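Local coordinates for ESAT-6/WXG100 secretion system protein (Streptococcus gallolyticus, PDB 7JQE) that is a membrane subunit of the type VIIb secretion system, here its extracellular region, and probably takes part in exporting bacterial toxins, at residues A[211-214]-A[215-219]; A[449-453]-A[454-458]. One frame throughout, in Å; residues are numbered along the deposited sequence.

Interaction 1. Residues A[211-214]-A[215-219]; sequences ATLF and SKLEE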
ATOM      1  N   ALA A 211      10.448  11.693 -18.526  1.00 64.92           N
ATOM      2  CA  ALA A 211      10.360  13.123 -18.803  1.00 60.64           C
ATOM      3  C   ALA A 211       9.509  13.414 -20.033  1.00 69.24           C
ATOM      4  O   ALA A 211       8.508  14.134 -19.955  1.00 75.73           O
ATOM      5  CB  ALA A 211      11.763  13.704 -18.976  1.00 55.22           C
ATOM      6  N   THR A 212       9.906  12.863 -21.182  1.00 67.80           N
ATOM      7  CA  THR A 212       9.198  13.149 -22.425  1.00 66.25           C
ATOM      8  C   THR A 212       7.728  12.756 -22.323  1.00 62.99           C
ATOM      9  O   THR A 212       6.836  13.544 -22.661  1.00 64.64           O
ATOM     10  CB  THR A 212       9.880  12.431 -23.592  1.00 70.78           C
ATOM     11  OG1 THR A 212       9.868  11.016 -23.365  1.00 89.95           O
ATOM     12  CG2 THR A 212      11.322  12.895 -23.718  1.00 52.63           C
ATOM     13  N   LEU A 213       7.457  11.543 -21.838  1.00 60.39           N
ATOM     14  CA  LEU A 213       6.077  11.092 -21.677  1.00 59.68           C
ATOM     15  C   LEU A 213       5.272  12.060 -20.819  1.00 60.88           C
ATOM     16  O   LEU A 213       4.168  12.472 -21.193  1.00 60.31           O
ATOM     17  CB  LEU A 213       6.054   9.696 -21.059  1.00 59.76           C
ATOM     18  CG  LEU A 213       4.682   9.234 -20.577  1.00 58.28           C
ATOM     19  CD1 LEU A 213       3.787   8.935 -21.761  1.00 52.40           C
ATOM     20  CD2 LEU A 213       4.802   8.021 -19.661  1.00 59.25           C
ATOM     21  N   PHE A 214       5.808  12.423 -19.650  1.00 57.22           N
ATOM     22  CA  PHE A 214       5.106  13.358 -18.779  1.00 56.22           C
ATOM     23  C   PHE A 214       4.948  14.722 -19.440  1.00 63.37           C
ATOM     24  O   PHE A 214       3.959  15.422 -19.194  1.00 65.77           O
ATOM     25  CB  PHE A 214       5.846  13.489 -17.445  1.00 53.28           C
ATOM     26  CG  PHE A 214       5.666  12.307 -16.523  1.00 54.78           C
ATOM     27  CD1 PHE A 214       4.477  11.591 -16.509  1.00 51.80           C
ATOM     28  CD2 PHE A 214       6.690  11.911 -15.666  1.00 57.26           C
ATOM     29  CE1 PHE A 214       4.308  10.503 -15.663  1.00 50.63           C
ATOM     30  CE2 PHE A 214       6.528  10.822 -14.811  1.00 48.51           C
ATOM     31  CZ  PHE A 214       5.339  10.117 -14.812  1.00 48.65           C
ATOM     32  N   SER A 215       5.906  15.116 -20.282  1.00 61.36           N
ATOM     33  CA  SER A 215       5.830  16.426 -20.919  1.00 64.43           C
ATOM     34  C   SER A 215       4.724  16.467 -21.962  1.00 63.24           C
ATOM     35  O   SER A 215       3.968  17.443 -22.038  1.00 67.97           O
ATOM     36  CB  SER A 215       7.176  16.783 -21.550  1.00 66.52           C
ATOM     37  OG  SER A 215       8.121  17.153 -20.561  1.00 78.70           O
ATOM     38  N   LYS A 216       4.611  15.418 -22.773  1.00 52.89           N
ATOM     39  CA  LYS A 216       3.533  15.359 -23.747  1.00 55.03           C
ATOM     40  C   LYS A 216       2.178  15.335 -23.050  1.00 58.37           C
ATOM     41  O   LYS A 216       1.284  16.123 -23.378  1.00 67.73           O
ATOM     42  CB  LYS A 216       3.712  14.136 -24.646  1.00 57.17           C
ATOM     43  CG  LYS A 216       2.885  14.188 -25.919  1.00 68.71           C
ATOM     44  CD  LYS A 216       3.218  15.426 -26.737  1.00 77.11           C
ATOM     45  CE  LYS A 216       2.405  15.490 -28.025  1.00 82.29           C
ATOM     46  NZ  LYS A 216       2.668  16.757 -28.767  1.00 82.45           N
ATOM     47  N   LEU A 217       2.015  14.441 -22.068  1.00 53.82           N
ATOM     48  CA  LEU A 217       0.744  14.346 -21.356  1.00 52.14           C
ATOM     49  C   LEU A 217       0.364  15.670 -20.709  1.00 56.79           C
ATOM     50  O   LEU A 217      -0.827  15.968 -20.553  1.00 61.13           O
ATOM     51  CB  LEU A 217       0.815  13.245 -20.299  1.00 51.03           C
ATOM     52  CG  LEU A 217       0.859  11.785 -20.759  1.00 51.60           C
ATOM     53  CD1 LEU A 217       0.855  10.852 -19.546  1.00 50.74           C
ATOM     54  CD2 LEU A 217      -0.310  11.474 -21.678  1.00 45.80           C
ATOM     55  N   GLU A 218       1.355  16.476 -20.332  1.00 55.40           N
ATOM     56  CA  GLU A 218       1.079  17.763 -19.711  1.00 60.69           C
ATOM     57  C   GLU A 218       0.780  18.836 -20.748  1.00 73.62           C
ATOM     58  O   GLU A 218       0.028  19.775 -20.462  1.00 76.39           O
ATOM     59  CB  GLU A 218       2.265  18.170 -18.835  1.00 70.67           C
ATOM     60  CG  GLU A 218       1.928  19.134 -17.718  1.00 80.81           C
ATOM     61  CD  GLU A 218       3.039  19.233 -16.695  1.00 88.08           C
ATOM     62  OE1 GLU A 218       3.869  18.302 -16.629  1.00 89.64           O
ATOM     63  OE2 GLU A 218       3.084  20.239 -15.957  1.00 95.87           O
ATOM     64  N   GLU A 219       1.353  18.716 -21.950  1.00 75.98           N
ATOM     65  CA  GLU A 219       1.027  19.653 -23.019  1.00 73.01           C
ATOM     66  C   GLU A 219      -0.397  19.459 -23.515  1.00 71.21           C
ATOM     67  O   GLU A 219      -1.058  20.436 -23.886  1.00 73.33           O
ATOM     68  CB  GLU A 219       2.015  19.503 -24.179  1.00 77.79           C
ATOM     69  CG  GLU A 219       1.688  20.372 -25.400  1.00 91.69           C
ATOM     70  CD  GLU A 219       0.990  19.605 -26.520  1.00 94.42           C
ATOM     71  OE1 GLU A 219       1.468  18.507 -26.884  1.00 90.84           O
ATOM     72  OE2 GLU A 219      -0.035  20.102 -27.043  1.00 95.45           O
TER

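Interaction 2. Residues A[449-453]-A[454-458]; sequences ANMYG and NLTFD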
ATOM      1  N   ALA A 449       7.807  -2.349   9.333  1.00 45.74           N
ATOM      2  CA  ALA A 449       8.929  -3.261   9.148  1.00 46.42           C
ATOM      3  C   ALA A 449       9.633  -3.547  10.462  1.00 60.59           C
ATOM      4  O   ALA A 449      10.212  -4.624  10.638  1.00 66.05           O
ATOM      5  CB  ALA A 449       9.924  -2.689   8.140  1.00 41.43           C
ATOM      6  N   ASN A 450       9.597  -2.599  11.394  1.00 59.33           N
ATOM      7  CA  ASN A 450      10.313  -2.741  12.650  1.00 54.56           C
ATOM      8  C   ASN A 450       9.433  -3.197  13.803  1.00 48.43           C
ATOM      9  O   ASN A 450       9.969  -3.703  14.791  1.00 52.41           O
ATOM     10  CB  ASN A 450      10.986  -1.417  13.025  1.00 55.59           C
ATOM     11  CG  ASN A 450      11.706  -1.491  14.357  1.00 55.36           C
ATOM     12  OD1 ASN A 450      12.712  -2.184  14.489  1.00 49.10           O
ATOM     13  ND2 ASN A 450      11.196  -0.770  15.351  1.00 56.41           N
HETATM   14  N   MSE A 451       8.112  -3.050  13.690  0.81 47.92           N
HETATM   15  CA  MSE A 451       7.179  -3.321  14.779  0.81 40.34           C
HETATM   16  C   MSE A 451       6.345  -4.593  14.604  0.81 45.56           C
HETATM   17  O   MSE A 451       5.587  -4.969  15.500  0.81 46.46           O
HETATM   18  CB  MSE A 451       6.239  -2.127  14.961  0.81 40.50           C
HETATM   19  CG  MSE A 451       6.914  -0.899  15.547  0.81 63.48           C
HETATM   20 SE   MSE A 451       7.513  -1.276  17.372  0.81 74.12          SE
HETATM   21  CE  MSE A 451       8.323   0.435  17.849  0.81 59.50           C
ATOM     22  N   TYR A 452       6.479  -5.262  13.464  1.00 43.98           N
ATOM     23  CA  TYR A 452       5.747  -6.505  13.237  1.00 49.55           C
ATOM     24  C   TYR A 452       6.169  -7.567  14.250  1.00 50.50           C
ATOM     25  O   TYR A 452       7.337  -7.959  14.303  1.00 50.99           O
ATOM     26  CB  TYR A 452       5.994  -6.996  11.815  1.00 43.79           C
ATOM     27  CG  TYR A 452       5.102  -8.134  11.362  1.00 51.18           C
ATOM     28  CD1 TYR A 452       5.329  -9.437  11.796  1.00 50.72           C
ATOM     29  CD2 TYR A 452       4.047  -7.908  10.477  1.00 39.34           C
ATOM     30  CE1 TYR A 452       4.521 -10.481  11.375  1.00 54.42           C
ATOM     31  CE2 TYR A 452       3.235  -8.946  10.051  1.00 39.35           C
ATOM     32  CZ  TYR A 452       3.477 -10.230  10.499  1.00 55.28           C
ATOM     33  OH  TYR A 452       2.668 -11.260  10.074  1.00 52.56           O
ATOM     34  N   GLY A 453       5.214  -8.036  15.048  1.00 52.71           N
ATOM     35  CA  GLY A 453       5.487  -9.063  16.049  1.00 53.93           C
ATOM     36  C   GLY A 453       6.609  -8.699  16.992  1.00 55.67           C
ATOM     37  O   GLY A 453       7.371  -9.578  17.414  1.00 55.96           O
ATOM     38  N   ASN A 454       6.727  -7.419  17.340  1.00 55.86           N
ATOM     39  CA  ASN A 454       7.862  -6.897  18.094  1.00 52.72           C
ATOM     40  C   ASN A 454       7.369  -6.282  19.399  1.00 58.08           C
ATOM     41  O   ASN A 454       6.758  -5.207  19.393  1.00 63.89           O
ATOM     42  CB  ASN A 454       8.631  -5.865  17.266  1.00 53.76           C
ATOM     43  CG  ASN A 454       9.790  -5.248  18.030  1.00 63.41           C
ATOM     44  OD1 ASN A 454      10.135  -5.688  19.129  1.00 74.78           O
ATOM     45  ND2 ASN A 454      10.404  -4.227  17.444  1.00 47.13           N
ATOM     46  N   LEU A 455       7.626  -6.961  20.514  1.00 53.19           N
ATOM     47  CA  LEU A 455       7.507  -6.343  21.827  1.00 49.86           C
ATOM     48  C   LEU A 455       8.842  -5.687  22.152  1.00 49.02           C
ATOM     49  O   LEU A 455       9.879  -6.357  22.164  1.00 50.46           O
ATOM     50  CB  LEU A 455       7.130  -7.365  22.899  1.00 47.33           C
ATOM     51  CG  LEU A 455       7.094  -6.788  24.320  1.00 61.94           C
ATOM     52  CD1 LEU A 455       6.025  -5.709  24.424  1.00 59.54           C
ATOM     53  CD2 LEU A 455       6.888  -7.875  25.379  1.00 46.14           C
ATOM     54  N   THR A 456       8.821  -4.380  22.380  1.00 44.75           N
ATOM     55  CA  THR A 456      10.034  -3.642  22.692  1.00 45.41           C
ATOM     56  C   THR A 456      10.231  -3.574  24.204  1.00 62.07           C
ATOM     57  O   THR A 456       9.290  -3.723  24.987  1.00 58.15           O
ATOM     58  CB  THR A 456       9.975  -2.229  22.120  1.00 49.85           C
ATOM     59  OG1 THR A 456       8.849  -1.544  22.681  1.00 57.77           O
ATOM     60  CG2 THR A 456       9.840  -2.261  20.582  1.00 54.10           C
ATOM     61  N   PHE A 457      11.481  -3.345  24.610  1.00 54.58           N
ATOM     62  CA  PHE A 457      11.773  -3.164  26.024  1.00 61.41           C
ATOM     63  C   PHE A 457      10.847  -2.131  26.654  1.00 70.23           C
ATOM     64  O   PHE A 457      10.366  -2.321  27.777  1.00 78.32           O
ATOM     65  CB  PHE A 457      13.231  -2.748  26.209  1.00 54.51           C
ATOM     66  CG  PHE A 457      13.631  -2.584  27.645  1.00 59.12           C
ATOM     67  CD1 PHE A 457      14.028  -3.679  28.393  1.00 60.35           C
ATOM     68  CD2 PHE A 457      13.606  -1.337  28.249  1.00 63.37           C
ATOM     69  CE1 PHE A 457      14.392  -3.534  29.719  1.00 63.90           C
ATOM     70  CE2 PHE A 457      13.973  -1.183  29.577  1.00 67.16           C
ATOM     71  CZ  PHE A 457      14.364  -2.284  30.314  1.00 63.79           C
ATOM     72  N   ASP A 458      10.578  -1.036  25.941  1.00 62.74           N
ATOM     73  CA  ASP A 458       9.817   0.060  26.534  1.00 67.92           C
ATOM     74  C   ASP A 458       8.342  -0.287  26.660  1.00 67.28           C
ATOM     75  O   ASP A 458       7.702   0.053  27.663  1.00 68.60           O
ATOM     76  CB  ASP A 458       9.991   1.332  25.709  1.00 78.80           C
ATOM     77  CG  ASP A 458      11.419   1.826  25.698  1.00 91.07           C
ATOM     78  OD1 ASP A 458      12.093   1.723  26.746  1.00 87.79           O
ATOM     79  OD2 ASP A 458      11.868   2.312  24.638  1.00 99.53           O
TER

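Interaction 1. Residues A[211-214]-A[215-219]
S215 and L217 have similar first torsions, the outer atom standing beside the residue's own backbone N and anti to the carbonyl carbon (chi1 -75° in S215), and this leans each side chain back over the preceding turn. For S215 the result is a hydrogen bond from OG to the carbonyl O of A211, 3.1 Å away, delivered from above the carbonyl plane, 49° out of it. The same A211 O also takes the backbone N of S215 at 2.8 Å, so two donors of one residue grip it. Serine, short and able to donate, suits this exposed site, where its hydroxyl is paid for by the helix itself. For L217, CG comes to rest 3.4 Å from L213 O, which at the same time accepts the L217 amide in a nearly straight bond (174°). L213 has its CG anti to the backbone N instead, and its CD1 swings up the helix to meet L217 CD1 at 4.1 Å, the two leucines lying side by side and pointing the same way. This is i to i+4 packing along helix 211-219, and it makes one apolar stripe that packs on helix 396-427, with L213 against I409 and L217 against L401. F214, also buried, packs its side chain against V228 and Y231 of helix 225-244, while its carbonyl O receives E218 N at 3.0 Å in a less straight bond. The carboxylate of E218 reaches beyond the helix end to S225 OG. On the more polar side, K216 bends at chi2 and then runs extended, carrying NZ to OE1 of E219 in a 2.8 Å salt bridge; its chain of methylenes lets the charge reach that carboxylate, and D397 is a long, weak second partner.

Interaction 2. Residues A[449-453]-A[454-458]
N454 reaches back with its amide to the carbonyl O of N450, ND2 to O 2.7 Å, in a bond of 160° that lies in the carbonyl plane and close to the plane of the donating amide. Asparagine suits the place: with CG anti to its own backbone N (chi1 178°), a short side chain ending in an N-H donor can reach the short helix 448-451 from just past the turn. The N450 amide, turned nearly at a right angle to that of N454, is held by A445 O through its ND2. M451, a selenomethionine, has its SE 4.1 Å from both N454 ND2 and T456 CG2, its chain bent at chi2 and crossing T456 at about a right angle. Backbone geometry sets all this up: a type II beta turn from M451 to N454 ends the helix, closed by a longer bond from N454 N to M451 O, 3.3 Å, with the donor above the carbonyl plane. G453 takes its third position, where a positive phi (55°) favours glycine. Farther out, T456 OG1 is bonded to N459 OD1. Y452 turns to the second subunit, its OH bonded to N446 O and its side chain packed on M451 of that chain, while L455 meets L455 of the second subunit.

Overall arrangement
The two contacts lie far apart in this elongated chain, their centres 44 Å from each other and their nearest atoms about 27 Å, and they share no helix. Interaction 1 is regular helix, buried on the face turned to helices 225-244 and 396-427 and exposed on the other; apolar contact between leucines and a lysine-glutamate salt bridge accompany its repeating backbone bonds. In interaction 2 a short helix gives way to the loop leading to helix 462-491, and an asparagine side-chain amide bonds the carbonyl that a continuing helix would have given to a backbone N-H. Its buried residues include some that face the second subunit, whereas interaction 1 joins helices of its own chain.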